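Local coordinates for uncharacterized protein MTH_862 (Methanothermobacter thermautotrophicus, PDB 2R47) that is of unknown function but belongs to the archaeal DUF2124 family, each chain of its two-chain assembly folding around a mixed beta sheet flanked by helices, at residues P82-L94 / L109-L123. Numbering follows the deposited sequence.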
loop_
_atom_site.group_PDB
_atom_site.type_symbol
_atom_site.label_atom_id
_atom_site.label_comp_id
_atom_site.label_asym_id
_atom_site.label_seq_id
_atom_site.Cartn_x
_atom_site.Cartn_y
_atom_site.Cartn_z
ATOM N N PRO A 82 16.799 -15.728 -0.273
ATOM C CA PRO A 82 15.945 -16.708 0.387
ATOM C C PRO A 82 16.517 -17.048 1.783
ATOM O O PRO A 82 16.810 -18.200 2.080
ATOM C CB PRO A 82 16.000 -17.907 -0.578
ATOM C CG PRO A 82 17.406 -17.883 -1.139
ATOM C CD PRO A 82 17.777 -16.377 -1.185
ATOM N N GLY A 83 16.715 -16.040 2.600
ATOM C CA GLY A 83 17.125 -16.263 3.982
ATOM C C GLY A 83 15.891 -16.448 4.832
ATOM O O GLY A 83 14.880 -15.752 4.667
ATOM N N ASN A 84 15.960 -17.345 5.798
ATOM C CA ASN A 84 14.796 -17.465 6.635
ATOM C C ASN A 84 14.678 -16.260 7.577
ATOM O O ASN A 84 15.598 -15.405 7.674
ATOM C CB ASN A 84 14.683 -18.854 7.296
ATOM C CG ASN A 84 15.731 -19.106 8.276
ATOM O OD1 ASN A 84 15.861 -20.235 8.769
ATOM N ND2 ASN A 84 16.513 -18.099 8.574
ATOM N N VAL A 85 13.531 -16.167 8.229
ATOM C CA VAL A 85 13.194 -14.954 8.949
ATOM C C VAL A 85 12.774 -15.305 10.335
ATOM O O VAL A 85 12.375 -16.447 10.590
ATOM C CB VAL A 85 12.039 -14.188 8.216
ATOM C CG1 VAL A 85 12.469 -13.832 6.788
ATOM C CG2 VAL A 85 10.778 -15.076 8.126
ATOM N N ASP A 86 12.861 -14.360 11.262
ATOM C CA ASP A 86 12.363 -14.652 12.600
ATOM C C ASP A 86 10.915 -14.186 12.814
ATOM O O ASP A 86 10.292 -14.537 13.800
ATOM C CB ASP A 86 13.343 -14.198 13.699
ATOM C CG ASP A 86 13.681 -12.734 13.598
ATOM O OD1 ASP A 86 12.737 -11.943 13.616
ATOM O OD2 ASP A 86 14.874 -12.368 13.501
ATOM N N VAL A 87 10.374 -13.415 11.866
ATOM C CA VAL A 87 8.899 -13.212 11.816
ATOM C C VAL A 87 8.470 -13.397 10.369
ATOM O O VAL A 87 9.022 -12.746 9.456
ATOM C CB VAL A 87 8.435 -11.778 12.245
ATOM C CG1 VAL A 87 6.878 -11.643 12.124
ATOM C CG2 VAL A 87 8.846 -11.482 13.696
ATOM N N LEU A 88 7.494 -14.267 10.151
ATOM C CA LEU A 88 6.955 -14.437 8.827
ATOM C C LEU A 88 5.561 -13.832 8.836
ATOM O O LEU A 88 4.719 -14.259 9.601
ATOM C CB LEU A 88 6.914 -15.913 8.428
ATOM C CG LEU A 88 6.314 -16.227 7.045
ATOM C CD1 LEU A 88 6.934 -15.464 5.854
ATOM C CD2 LEU A 88 6.341 -17.770 6.822
ATOM N N VAL A 89 5.321 -12.851 7.956
ATOM C CA VAL A 89 4.049 -12.169 7.903
ATOM C C VAL A 89 3.321 -12.640 6.633
ATOM O O VAL A 89 3.752 -12.360 5.483
ATOM C CB VAL A 89 4.230 -10.586 7.898
ATOM C CG1 VAL A 89 2.829 -9.890 7.861
ATOM C CG2 VAL A 89 5.146 -10.113 9.086
ATOM N N LEU A 90 2.223 -13.354 6.826
ATOM C CA LEU A 90 1.371 -13.751 5.697
ATOM C C LEU A 90 0.408 -12.596 5.408
ATOM O O LEU A 90 -0.251 -12.077 6.335
ATOM C CB LEU A 90 0.554 -15.005 6.049
ATOM C CG LEU A 90 1.410 -16.211 6.501
ATOM C CD1 LEU A 90 0.426 -17.459 6.791
ATOM C CD2 LEU A 90 2.518 -16.512 5.488
ATOM N N LEU A 91 0.294 -12.239 4.133
ATOM C CA LEU A 91 -0.615 -11.183 3.685
ATOM C C LEU A 91 -1.941 -11.776 3.258
ATOM O O LEU A 91 -2.000 -12.937 2.779
ATOM C CB LEU A 91 0.071 -10.326 2.581
ATOM C CG LEU A 91 1.377 -9.700 3.138
ATOM C CD1 LEU A 91 2.139 -8.984 1.995
ATOM C CD2 LEU A 91 1.136 -8.683 4.264
ATOM N N GLY A 92 -3.029 -11.011 3.467
ATOM C CA GLY A 92 -4.361 -11.543 3.267
ATOM C C GLY A 92 -4.685 -12.173 1.909
ATOM O O GLY A 92 -5.487 -13.120 1.837
ATOM N N GLY A 93 -4.099 -11.637 0.846
ATOM C CA GLY A 93 -4.307 -12.146 -0.510
ATOM C C GLY A 93 -3.996 -13.622 -0.627
ATOM O O GLY A 93 -4.587 -14.310 -1.470
ATOM N N LEU A 94 -3.083 -14.142 0.208
ATOM C CA LEU A 94 -2.759 -15.591 0.131
ATOM C C LEU A 94 -3.973 -16.482 0.393
ATOM O O LEU A 94 -3.996 -17.663 -0.029
ATOM C CB LEU A 94 -1.688 -15.980 1.129
ATOM C CG LEU A 94 -0.281 -15.411 0.901
ATOM C CD1 LEU A 94 0.696 -15.904 1.985
ATOM C CD2 LEU A 94 0.199 -15.824 -0.464
ATOM N N LEU A 109 5.676 -23.268 3.326
ATOM C CA LEU A 109 6.365 -21.959 3.441
ATOM C C LEU A 109 6.738 -21.667 4.877
ATOM O O LEU A 109 7.839 -21.202 5.154
ATOM C CB LEU A 109 5.487 -20.823 2.916
ATOM C CG LEU A 109 6.141 -19.448 3.055
ATOM C CD1 LEU A 109 7.437 -19.309 2.201
ATOM C CD2 LEU A 109 5.141 -18.336 2.736
ATOM N N VAL A 110 5.799 -21.920 5.792
ATOM C CA VAL A 110 6.039 -21.621 7.190
ATOM C C VAL A 110 7.183 -22.511 7.665
ATOM O O VAL A 110 8.092 -22.052 8.351
ATOM C CB VAL A 110 4.765 -21.768 8.036
ATOM C CG1 VAL A 110 5.096 -21.567 9.537
ATOM C CG2 VAL A 110 3.711 -20.736 7.579
ATOM N N GLU A 111 7.158 -23.784 7.264
ATOM C CA GLU A 111 8.218 -24.709 7.621
ATOM C C GLU A 111 9.561 -24.268 7.091
ATOM O O GLU A 111 10.583 -24.358 7.807
ATOM C CB GLU A 111 7.902 -26.101 7.069
ATOM C CG GLU A 111 8.888 -27.162 7.539
ATOM C CD GLU A 111 8.884 -27.330 9.062
ATOM O OE1 GLU A 111 7.849 -26.990 9.696
ATOM O OE2 GLU A 111 9.906 -27.814 9.621
ATOM N N ASP A 112 9.587 -23.802 5.843
ATOM C CA ASP A 112 10.852 -23.439 5.197
ATOM C C ASP A 112 11.423 -22.056 5.547
ATOM O O ASP A 112 12.646 -21.894 5.694
ATOM C CB ASP A 112 10.714 -23.511 3.669
ATOM C CG ASP A 112 10.533 -24.944 3.139
ATOM O OD1 ASP A 112 10.725 -25.954 3.876
ATOM O OD2 ASP A 112 10.168 -25.042 1.950
ATOM N N ALA A 113 10.571 -21.047 5.572
ATOM C CA ALA A 113 11.005 -19.659 5.640
ATOM C C ALA A 113 11.030 -19.129 7.063
ATOM O O ALA A 113 11.763 -18.182 7.330
ATOM C CB ALA A 113 10.085 -18.763 4.802
ATOM N N LEU A 114 10.241 -19.715 7.965
ATOM C CA LEU A 114 10.245 -19.204 9.345
ATOM C C LEU A 114 11.263 -19.971 10.162
ATOM O O LEU A 114 11.170 -21.202 10.256
ATOM C CB LEU A 114 8.846 -19.306 9.972
ATOM C CG LEU A 114 8.673 -18.662 11.357
ATOM C CD1 LEU A 114 9.030 -17.145 11.384
ATOM C CD2 LEU A 114 7.206 -18.925 11.875
ATOM N N GLU A 115 12.238 -19.276 10.759
ATOM C CA GLU A 115 13.224 -20.000 11.551
ATOM C C GLU A 115 12.532 -20.701 12.758
ATOM O O GLU A 115 11.493 -20.229 13.255
ATOM C CB GLU A 115 14.383 -19.074 11.970
ATOM C CG GLU A 115 14.096 -18.209 13.107
ATOM C CD GLU A 115 15.302 -17.365 13.520
ATOM O OE1 GLU A 115 16.122 -16.917 12.688
ATOM O OE2 GLU A 115 15.434 -17.182 14.719
ATOM N N GLU A 116 13.091 -21.818 13.228
ATOM C CA GLU A 116 12.486 -22.516 14.364
ATOM C C GLU A 116 12.404 -21.546 15.543
ATOM O O GLU A 116 13.337 -20.775 15.766
ATOM C CB GLU A 116 13.308 -23.767 14.779
ATOM C CG GLU A 116 12.471 -24.672 15.695
ATOM C CD GLU A 116 11.041 -24.890 15.134
ATOM O OE1 GLU A 116 10.923 -25.571 14.079
ATOM O OE2 GLU A 116 10.041 -24.361 15.717
ATOM N N GLY A 117 11.298 -21.585 16.284
ATOM C CA GLY A 117 11.032 -20.618 17.356
ATOM C C GLY A 117 10.592 -19.214 16.924
ATOM O O GLY A 117 10.408 -18.335 17.777
ATOM N N GLY A 118 10.438 -18.990 15.617
ATOM C CA GLY A 118 10.068 -17.660 15.109
ATOM C C GLY A 118 8.562 -17.414 15.236
ATOM O O GLY A 118 7.827 -18.289 15.674
ATOM N N GLU A 119 8.103 -16.208 14.905
ATOM C CA GLU A 119 6.704 -15.839 15.082
ATOM C C GLU A 119 5.996 -15.882 13.730
ATOM O O GLU A 119 6.561 -15.403 12.738
ATOM C CB GLU A 119 6.645 -14.425 15.654
ATOM C CG GLU A 119 5.292 -13.736 15.629
ATOM C CD GLU A 119 5.266 -12.462 16.456
ATOM O OE1 GLU A 119 5.894 -12.441 17.534
ATOM O OE2 GLU A 119 4.617 -11.481 16.046
ATOM N N LEU A 120 4.774 -16.423 13.708
ATOM C CA LEU A 120 3.964 -16.397 12.520
ATOM C C LEU A 120 2.923 -15.290 12.715
ATOM O O LEU A 120 2.163 -15.297 13.695
ATOM C CB LEU A 120 3.272 -17.738 12.303
ATOM C CG LEU A 120 2.386 -17.823 11.062
ATOM C CD1 LEU A 120 3.323 -17.595 9.794
ATOM C CD2 LEU A 120 1.522 -19.146 11.055
ATOM N N MET A 121 2.852 -14.379 11.752
ATOM C CA MET A 121 1.875 -13.308 11.789
ATOM C C MET A 121 1.042 -13.226 10.516
ATOM O O MET A 121 1.454 -13.702 9.462
ATOM C CB MET A 121 2.587 -11.963 11.983
ATOM C CG MET A 121 3.175 -11.812 13.366
ATOM S SD MET A 121 3.844 -10.158 13.673
ATOM C CE MET A 121 2.650 -9.096 12.786
ATOM N N GLY A 122 -0.129 -12.619 10.646
ATOM C CA GLY A 122 -0.916 -12.227 9.501
ATOM C C GLY A 122 -1.262 -10.757 9.509
ATOM O O GLY A 122 -1.601 -10.162 10.551
ATOM N N LEU A 123 -1.245 -10.163 8.337
ATOM C CA LEU A 123 -1.632 -8.779 8.219
ATOM C C LEU A 123 -2.663 -8.799 7.108
ATOM O O LEU A 123 -2.365 -9.221 5.996
ATOM C CB LEU A 123 -0.399 -7.996 7.784
ATOM C CG LEU A 123 -0.187 -6.533 8.051
ATOM C CD1 LEU A 123 -0.193 -6.283 9.555
ATOM C CD2 LEU A 123 1.220 -6.173 7.454
#
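Leu88 and Met121 lie on adjoining parallel strands, 88-91 and 118-123, whose axes run 28° apart. The backbone ladder establishes the pairing: Leu88 N reaches Glu119 O at 3.0 Å, Leu88 O receives Met121 N at 2.9 Å, and Leu90 repeats the pattern with Met121 O and Leu123 N. A weak bond from Gly92 N to Leu123 O closes the far end. At the near end, Val85 bonds to Ala113 O and Glu115 N, the latter almost straight at 177°, while Glu119 N turns to Asp86 O; the type II turn Glu115-Gly118 lies between these two pairings.

Apolar contacts divide between the two faces. On one, Leu88, with CG anti to its N (chi1 178°), sends CD2 against the helix, 4.0 Å from Val110 CG2, while its CB meets Leu114 CD1 at 3.8 Å. Leu120 CD1 bridges Leu88 and Leu90, 4.1 Å from Leu90 CG. On the other face, Val87 CG1 touches Met121 SD at 3.7 Å, and Val89 CG1 meets Leu123 CB at 3.7 Å.

The segments form a right-handed beta-alpha-beta crossover through helix 103-113. Strand 28-33 continues the sheet beyond 88-91, and 142-154 beyond 118-125; Phe19 of helix 11-22 covers Val89, Met121 and Leu123 on the face away from helix 103-113.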